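Local structure of protein Rv1364c/MT1410 (Mycobacterium tuberculosis, 3KE6) at residues T202-S214 / D229-R241. The protein probably works as a regulator of sigma-factor signalling, joining an RsbU-like PP2C-type phosphatase domain that binds manganese to an RsbW-like anti-sigma-factor kinase domain. Numbering follows the deposited sequence.
Sequences TAEFADLAASIAS and DRLCSDTLELLLR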
ATOM      1  N   THR A 202     -14.245  16.631 -13.886  1.00 57.01           N
ATOM      2  CA  THR A 202     -12.830  16.305 -14.103  1.00 57.07           C
ATOM      3  C   THR A 202     -11.920  17.449 -13.644  1.00 56.97           C
ATOM      4  O   THR A 202     -11.005  17.233 -12.860  1.00 56.97           O
ATOM      5  CB  THR A 202     -12.538  15.935 -15.602  1.00 57.22           C
ATOM      6  OG1 THR A 202     -12.121  14.565 -15.682  1.00 58.40           O
ATOM      7  CG2 THR A 202     -11.443  16.819 -16.218  1.00 57.89           C
ATOM      8  N   ALA A 203     -12.190  18.664 -14.122  1.00 57.17           N
ATOM      9  CA  ALA A 203     -11.359  19.834 -13.794  1.00 56.90           C
ATOM     10  C   ALA A 203     -11.427  20.244 -12.313  1.00 56.90           C
ATOM     11  O   ALA A 203     -10.546  20.956 -11.837  1.00 57.39           O
ATOM     12  CB  ALA A 203     -11.725  21.009 -14.680  1.00 56.41           C
ATOM     13  N   GLU A 204     -12.460  19.801 -11.594  1.00 56.48           N
ATOM     14  CA  GLU A 204     -12.628  20.159 -10.187  1.00 56.12           C
ATOM     15  C   GLU A 204     -11.780  19.250  -9.309  1.00 55.64           C
ATOM     16  O   GLU A 204     -11.167  19.689  -8.331  1.00 55.97           O
ATOM     17  CB  GLU A 204     -14.099  20.055  -9.777  1.00 56.13           C
ATOM     18  CG  GLU A 204     -14.397  20.720  -8.434  1.00 56.96           C
ATOM     19  CD  GLU A 204     -15.827  20.507  -7.956  1.00 57.93           C
ATOM     20  OE1 GLU A 204     -16.755  20.479  -8.815  1.00 60.14           O
ATOM     21  OE2 GLU A 204     -16.008  20.380  -6.715  1.00 60.63           O
ATOM     22  N   PHE A 205     -11.776  17.972  -9.657  1.00 54.63           N
ATOM     23  CA  PHE A 205     -10.926  16.988  -9.024  1.00 54.11           C
ATOM     24  C   PHE A 205      -9.464  17.444  -9.130  1.00 53.53           C
ATOM     25  O   PHE A 205      -8.774  17.532  -8.121  1.00 53.38           O
ATOM     26  CB  PHE A 205     -11.194  15.620  -9.684  1.00 53.81           C
ATOM     27  CG  PHE A 205     -10.289  14.498  -9.235  1.00 53.84           C
ATOM     28  CD1 PHE A 205      -9.692  14.489  -7.976  1.00 53.75           C
ATOM     29  CD2 PHE A 205     -10.064  13.423 -10.085  1.00 50.77           C
ATOM     30  CE1 PHE A 205      -8.858  13.438  -7.590  1.00 53.52           C
ATOM     31  CE2 PHE A 205      -9.244  12.365  -9.709  1.00 52.00           C
ATOM     32  CZ  PHE A 205      -8.643  12.369  -8.462  1.00 53.50           C
ATOM     33  N   ALA A 206      -9.009  17.771 -10.336  1.00 53.24           N
ATOM     34  CA  ALA A 206      -7.631  18.250 -10.543  1.00 53.30           C
ATOM     35  C   ALA A 206      -7.289  19.484  -9.697  1.00 53.12           C
ATOM     36  O   ALA A 206      -6.303  19.475  -8.974  1.00 53.12           O
ATOM     37  CB  ALA A 206      -7.382  18.546 -12.023  1.00 53.22           C
ATOM     38  N   ASP A 207      -8.109  20.531  -9.792  1.00 52.93           N
ATOM     39  CA  ASP A 207      -7.861  21.792  -9.069  1.00 52.88           C
ATOM     40  C   ASP A 207      -7.822  21.598  -7.560  1.00 52.37           C
ATOM     41  O   ASP A 207      -7.021  22.224  -6.879  1.00 52.41           O
ATOM     42  CB  ASP A 207      -8.930  22.861  -9.403  1.00 52.62           C
ATOM     43  CG  ASP A 207      -8.850  23.356 -10.844  1.00 53.41           C
ATOM     44  OD1 ASP A 207      -8.230  22.663 -11.680  1.00 53.54           O
ATOM     45  OD2 ASP A 207      -9.425  24.435 -11.146  1.00 56.07           O
ATOM     46  N   LEU A 208      -8.711  20.752  -7.054  1.00 52.22           N
ATOM     47  CA  LEU A 208      -8.834  20.504  -5.619  1.00 52.30           C
ATOM     48  C   LEU A 208      -7.624  19.738  -5.097  1.00 51.99           C
ATOM     49  O   LEU A 208      -7.067  20.071  -4.054  1.00 51.92           O
ATOM     50  CB  LEU A 208     -10.118  19.718  -5.339  1.00 52.34           C
ATOM     51  CG  LEU A 208     -10.616  19.557  -3.902  1.00 52.46           C
ATOM     52  CD1 LEU A 208     -10.593  20.879  -3.128  1.00 52.42           C
ATOM     53  CD2 LEU A 208     -12.035  18.968  -3.939  1.00 52.90           C
ATOM     54  N   ALA A 209      -7.219  18.712  -5.836  1.00 51.78           N
ATOM     55  CA  ALA A 209      -5.995  17.998  -5.536  1.00 51.85           C
ATOM     56  C   ALA A 209      -4.819  18.977  -5.470  1.00 51.74           C
ATOM     57  O   ALA A 209      -3.964  18.874  -4.587  1.00 51.70           O
ATOM     58  CB  ALA A 209      -5.743  16.909  -6.572  1.00 51.79           C
ATOM     59  N   ALA A 210      -4.793  19.944  -6.385  1.00 51.56           N
ATOM     60  CA  ALA A 210      -3.744  20.960  -6.392  1.00 51.44           C
ATOM     61  C   ALA A 210      -3.864  21.815  -5.150  1.00 51.10           C
ATOM     62  O   ALA A 210      -2.882  22.066  -4.469  1.00 50.77           O
ATOM     63  CB  ALA A 210      -3.828  21.810  -7.641  1.00 51.06           C
ATOM     64  N   SER A 211      -5.089  22.223  -4.849  1.00 51.53           N
ATOM     65  CA  SER A 211      -5.365  23.107  -3.726  1.00 52.12           C
ATOM     66  C   SER A 211      -4.932  22.482  -2.398  1.00 52.31           C
ATOM     67  O   SER A 211      -4.174  23.077  -1.631  1.00 52.12           O
ATOM     68  CB  SER A 211      -6.859  23.444  -3.701  1.00 51.92           C
ATOM     69  OG  SER A 211      -7.189  24.230  -2.571  1.00 52.95           O
ATOM     70  N   ILE A 212      -5.410  21.268  -2.142  1.00 53.00           N
ATOM     71  CA  ILE A 212      -5.089  20.551  -0.906  1.00 53.14           C
ATOM     72  C   ILE A 212      -3.585  20.371  -0.740  1.00 53.50           C
ATOM     73  O   ILE A 212      -3.071  20.496   0.363  1.00 53.73           O
ATOM     74  CB  ILE A 212      -5.785  19.178  -0.842  1.00 53.04           C
ATOM     75  CG1 ILE A 212      -7.285  19.363  -0.600  1.00 52.52           C
ATOM     76  CG2 ILE A 212      -5.184  18.330   0.269  1.00 52.98           C
ATOM     77  CD1 ILE A 212      -8.118  18.173  -0.992  1.00 52.89           C
ATOM     78  N   ALA A 213      -2.882  20.125  -1.843  1.00 53.72           N
ATOM     79  CA  ALA A 213      -1.432  19.922  -1.800  1.00 53.89           C
ATOM     80  C   ALA A 213      -0.572  21.187  -1.513  1.00 54.13           C
ATOM     81  O   ALA A 213       0.651  21.117  -1.568  1.00 54.28           O
ATOM     82  CB  ALA A 213      -0.968  19.237  -3.085  1.00 53.72           C
ATOM     83  N   SER A 214      -1.176  22.327  -1.202  1.00 54.10           N
ATOM     84  CA  SER A 214      -0.387  23.466  -0.740  1.00 54.36           C
ATOM     85  C   SER A 214      -1.030  24.118   0.481  1.00 54.73           C
ATOM     86  O   SER A 214      -0.867  23.621   1.597  1.00 54.85           O
ATOM     87  CB  SER A 214      -0.176  24.481  -1.869  1.00 54.57           C
ATOM     88  OG  SER A 214      -1.336  24.633  -2.666  1.00 53.65           O
ATOM     89  N   ASP A 229      -2.195  10.780   2.784  1.00 54.06           N
ATOM     90  CA  ASP A 229      -3.458  10.477   3.451  1.00 54.77           C
ATOM     91  C   ASP A 229      -4.440  11.629   3.291  1.00 55.22           C
ATOM     92  O   ASP A 229      -5.563  11.409   2.848  1.00 55.32           O
ATOM     93  CB  ASP A 229      -3.260  10.167   4.937  1.00 54.45           C
ATOM     94  CG  ASP A 229      -2.461   8.922   5.159  1.00 56.84           C
ATOM     95  OD1 ASP A 229      -2.536   8.018   4.310  1.00 63.26           O
ATOM     96  OD2 ASP A 229      -1.750   8.836   6.171  1.00 64.12           O
ATOM     97  N   ARG A 230      -4.028  12.852   3.636  1.00 55.44           N
ATOM     98  CA  ARG A 230      -4.941  13.987   3.522  1.00 55.88           C
ATOM     99  C   ARG A 230      -5.226  14.345   2.062  1.00 55.56           C
ATOM    100  O   ARG A 230      -6.340  14.708   1.728  1.00 55.72           O
ATOM    101  CB  ARG A 230      -4.444  15.193   4.315  1.00 55.94           C
ATOM    102  CG  ARG A 230      -3.409  16.043   3.643  1.00 56.26           C
ATOM    103  CD  ARG A 230      -2.782  16.999   4.640  1.00 58.31           C
ATOM    104  NE  ARG A 230      -1.473  17.449   4.170  1.00 65.94           N
ATOM    105  CZ  ARG A 230      -1.269  18.487   3.360  1.00 66.40           C
ATOM    106  NH1 ARG A 230      -0.029  18.786   2.988  1.00 66.29           N
ATOM    107  NH2 ARG A 230      -2.287  19.224   2.916  1.00 63.93           N
ATOM    108  N   LEU A 231      -4.236  14.218   1.189  1.00 55.43           N
ATOM    109  CA  LEU A 231      -4.487  14.403  -0.231  1.00 55.63           C
ATOM    110  C   LEU A 231      -5.588  13.466  -0.700  1.00 55.98           C
ATOM    111  O   LEU A 231      -6.429  13.859  -1.512  1.00 56.88           O
ATOM    112  CB  LEU A 231      -3.233  14.150  -1.076  1.00 55.72           C
ATOM    113  CG  LEU A 231      -3.406  14.377  -2.590  1.00 55.15           C
ATOM    114  CD1 LEU A 231      -4.093  15.716  -2.862  1.00 51.34           C
ATOM    115  CD2 LEU A 231      -2.067  14.304  -3.314  1.00 54.78           C
ATOM    116  N   CYS A 232      -5.574  12.237  -0.194  1.00 55.90           N
ATOM    117  CA  CYS A 232      -6.545  11.214  -0.580  1.00 55.67           C
ATOM    118  C   CYS A 232      -7.879  11.454   0.099  1.00 55.53           C
ATOM    119  O   CYS A 232      -8.915  11.501  -0.554  1.00 55.27           O
ATOM    120  CB  CYS A 232      -6.037   9.827  -0.187  1.00 55.72           C
ATOM    121  SG  CYS A 232      -7.164   8.485  -0.618  1.00 57.20           S
ATOM    122  N   SER A 233      -7.827  11.601   1.417  1.00 55.43           N
ATOM    123  CA  SER A 233      -8.997  11.808   2.250  1.00 55.50           C
ATOM    124  C   SER A 233      -9.758  13.093   1.867  1.00 55.55           C
ATOM    125  O   SER A 233     -10.961  13.054   1.573  1.00 55.36           O
ATOM    126  CB  SER A 233      -8.557  11.854   3.720  1.00 55.29           C
ATOM    127  OG  SER A 233      -9.617  11.554   4.598  1.00 57.09           O
ATOM    128  N   ASP A 234      -9.058  14.224   1.836  1.00 55.67           N
ATOM    129  CA  ASP A 234      -9.729  15.524   1.700  1.00 56.04           C
ATOM    130  C   ASP A 234     -10.289  15.771   0.305  1.00 56.11           C
ATOM    131  O   ASP A 234     -11.379  16.330   0.157  1.00 55.93           O
ATOM    132  CB  ASP A 234      -8.801  16.675   2.113  1.00 56.15           C
ATOM    133  CG  ASP A 234      -8.500  16.671   3.596  1.00 57.16           C
ATOM    134  OD1 ASP A 234      -9.393  16.289   4.382  1.00 60.14           O
ATOM    135  OD2 ASP A 234      -7.374  17.045   3.982  1.00 58.50           O
ATOM    136  N   THR A 235      -9.537  15.367  -0.710  1.00 56.36           N
ATOM    137  CA  THR A 235     -10.040  15.377  -2.072  1.00 56.49           C
ATOM    138  C   THR A 235     -11.405  14.715  -2.138  1.00 56.66           C
ATOM    139  O   THR A 235     -12.381  15.331  -2.582  1.00 56.86           O
ATOM    140  CB  THR A 235      -9.102  14.623  -3.015  1.00 56.43           C
ATOM    141  OG1 THR A 235      -8.046  15.494  -3.428  1.00 55.93           O
ATOM    142  CG2 THR A 235      -9.849  14.130  -4.232  1.00 56.97           C
ATOM    143  N   LEU A 236     -11.477  13.472  -1.675  1.00 56.63           N
ATOM    144  CA  LEU A 236     -12.691  12.671  -1.853  1.00 56.93           C
ATOM    145  C   LEU A 236     -13.903  13.217  -1.086  1.00 57.03           C
ATOM    146  O   LEU A 236     -15.022  13.198  -1.598  1.00 56.59           O
ATOM    147  CB  LEU A 236     -12.436  11.206  -1.495  1.00 56.66           C
ATOM    148  CG  LEU A 236     -13.529  10.216  -1.919  1.00 56.83           C
ATOM    149  CD1 LEU A 236     -12.923   8.945  -2.490  1.00 56.98           C
ATOM    150  CD2 LEU A 236     -14.482   9.893  -0.747  1.00 57.30           C
ATOM    151  N   GLU A 237     -13.663  13.727   0.119  1.00 57.36           N
ATOM    152  CA  GLU A 237     -14.742  14.190   1.003  1.00 57.62           C
ATOM    153  C   GLU A 237     -15.266  15.595   0.662  1.00 57.35           C
ATOM    154  O   GLU A 237     -16.430  15.894   0.922  1.00 57.04           O
ATOM    155  CB  GLU A 237     -14.303  14.089   2.472  1.00 57.57           C
ATOM    156  CG  GLU A 237     -14.082  12.620   2.912  1.00 58.75           C
ATOM    157  CD  GLU A 237     -13.169  12.476   4.129  1.00 59.53           C
ATOM    158  OE1 GLU A 237     -13.468  13.113   5.177  1.00 63.49           O
ATOM    159  OE2 GLU A 237     -12.165  11.718   4.032  1.00 61.04           O
ATOM    160  N   LEU A 238     -14.424  16.445   0.079  1.00 57.11           N
ATOM    161  CA  LEU A 238     -14.900  17.710  -0.479  1.00 56.95           C
ATOM    162  C   LEU A 238     -15.619  17.470  -1.815  1.00 56.93           C
ATOM    163  O   LEU A 238     -16.684  18.040  -2.058  1.00 56.78           O
ATOM    164  CB  LEU A 238     -13.761  18.718  -0.646  1.00 56.58           C
ATOM    165  CG  LEU A 238     -13.264  19.328   0.665  1.00 56.47           C
ATOM    166  CD1 LEU A 238     -11.902  19.998   0.506  1.00 55.98           C
ATOM    167  CD2 LEU A 238     -14.278  20.310   1.203  1.00 56.79           C
ATOM    168  N   LEU A 239     -15.058  16.621  -2.675  1.00 56.99           N
ATOM    169  CA  LEU A 239     -15.722  16.294  -3.942  1.00 57.15           C
ATOM    170  C   LEU A 239     -17.143  15.754  -3.742  1.00 57.34           C
ATOM    171  O   LEU A 239     -18.024  16.020  -4.560  1.00 57.71           O
ATOM    172  CB  LEU A 239     -14.924  15.280  -4.769  1.00 57.04           C
ATOM    173  CG  LEU A 239     -13.721  15.711  -5.614  1.00 56.62           C
ATOM    174  CD1 LEU A 239     -13.538  14.706  -6.748  1.00 56.14           C
ATOM    175  CD2 LEU A 239     -13.845  17.115  -6.175  1.00 54.37           C
ATOM    176  N   LEU A 240     -17.365  15.011  -2.660  1.00 57.41           N
ATOM    177  CA  LEU A 240     -18.665  14.395  -2.399  1.00 57.59           C
ATOM    178  C   LEU A 240     -19.459  15.069  -1.276  1.00 57.79           C
ATOM    179  O   LEU A 240     -20.615  14.713  -1.049  1.00 57.74           O
ATOM    180  CB  LEU A 240     -18.469  12.919  -2.066  1.00 57.62           C
ATOM    181  CG  LEU A 240     -17.680  12.104  -3.096  1.00 57.53           C
ATOM    182  CD1 LEU A 240     -17.373  10.719  -2.543  1.00 55.49           C
ATOM    183  CD2 LEU A 240     -18.430  12.014  -4.419  1.00 56.01           C
ATOM    184  N   ARG A 241     -18.835  16.028  -0.586  1.00 58.03           N
ATOM    185  CA  ARG A 241     -19.438  16.731   0.557  1.00 58.20           C
ATOM    186  C   ARG A 241     -20.910  17.046   0.348  1.00 57.97           C
ATOM    187  O   ARG A 241     -21.763  16.598   1.117  1.00 57.82           O
ATOM    188  CB  ARG A 241     -18.674  18.040   0.840  1.00 58.20           C
ATOM    189  CG  ARG A 241     -19.369  19.018   1.794  1.00 58.80           C
ATOM    190  CD  ARG A 241     -18.756  20.423   1.726  1.00 59.79           C
ATOM    191  NE  ARG A 241     -17.551  20.568   2.554  1.00 63.87           N
ATOM    192  CZ  ARG A 241     -16.937  21.726   2.816  1.00 62.79           C
ATOM    193  NH1 ARG A 241     -17.397  22.875   2.322  1.00 66.15           N
ATOM    194  NH2 ARG A 241     -15.860  21.744   3.583  1.00 60.85           N
TER
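Ile-212 enters helix 229-241 as a knob among Arg-230, Leu-231, Asp-234 and Thr-235, its branched carbon chain set in the hole between these four residues. With CG1 anti to the carbonyl carbon (chi1 -72°) and the chain extended beyond it, CD1 reaches the backbone at Asp-234 and Thr-235, 3.5 Å from Asp-234 CB, while CG2 rests against Leu-231 CA. One turn back, small Ala-209 lets the helices come near, its CA 5.9 Å from Thr-235 CA. Thr-235 suits this buried place because OG1 bonds its own helix at Leu-231 O (3.0 Å), leaving CG2 to meet the Phe-205 ring at CE1 (3.6 Å). Leu-239 CD1 approaches the same ring obliquely, and Leu-208 CD2 packs between Leu-239 CD2 and Leu-238 CB.

The outer side is looser. Exposed Arg-230 stretches along Ile-212 to give a weak, bent hydrogen bond from NH2 to Ile-212 O (3.0 Å, 129°), near the helix's C-terminal end. Glu-204 only brushes Leu-239 CD2 with OE2; OE1 forms salt bridges with Arg-193 and Arg-196.

The segment axes approach to 9.5 Å, their directions 136° apart, an oblique antiparallel crossing in the phosphatase-like domain, with helix 202-212 lying on strands 145-147 and 153-155 and helix 229-241 on strand 36-43.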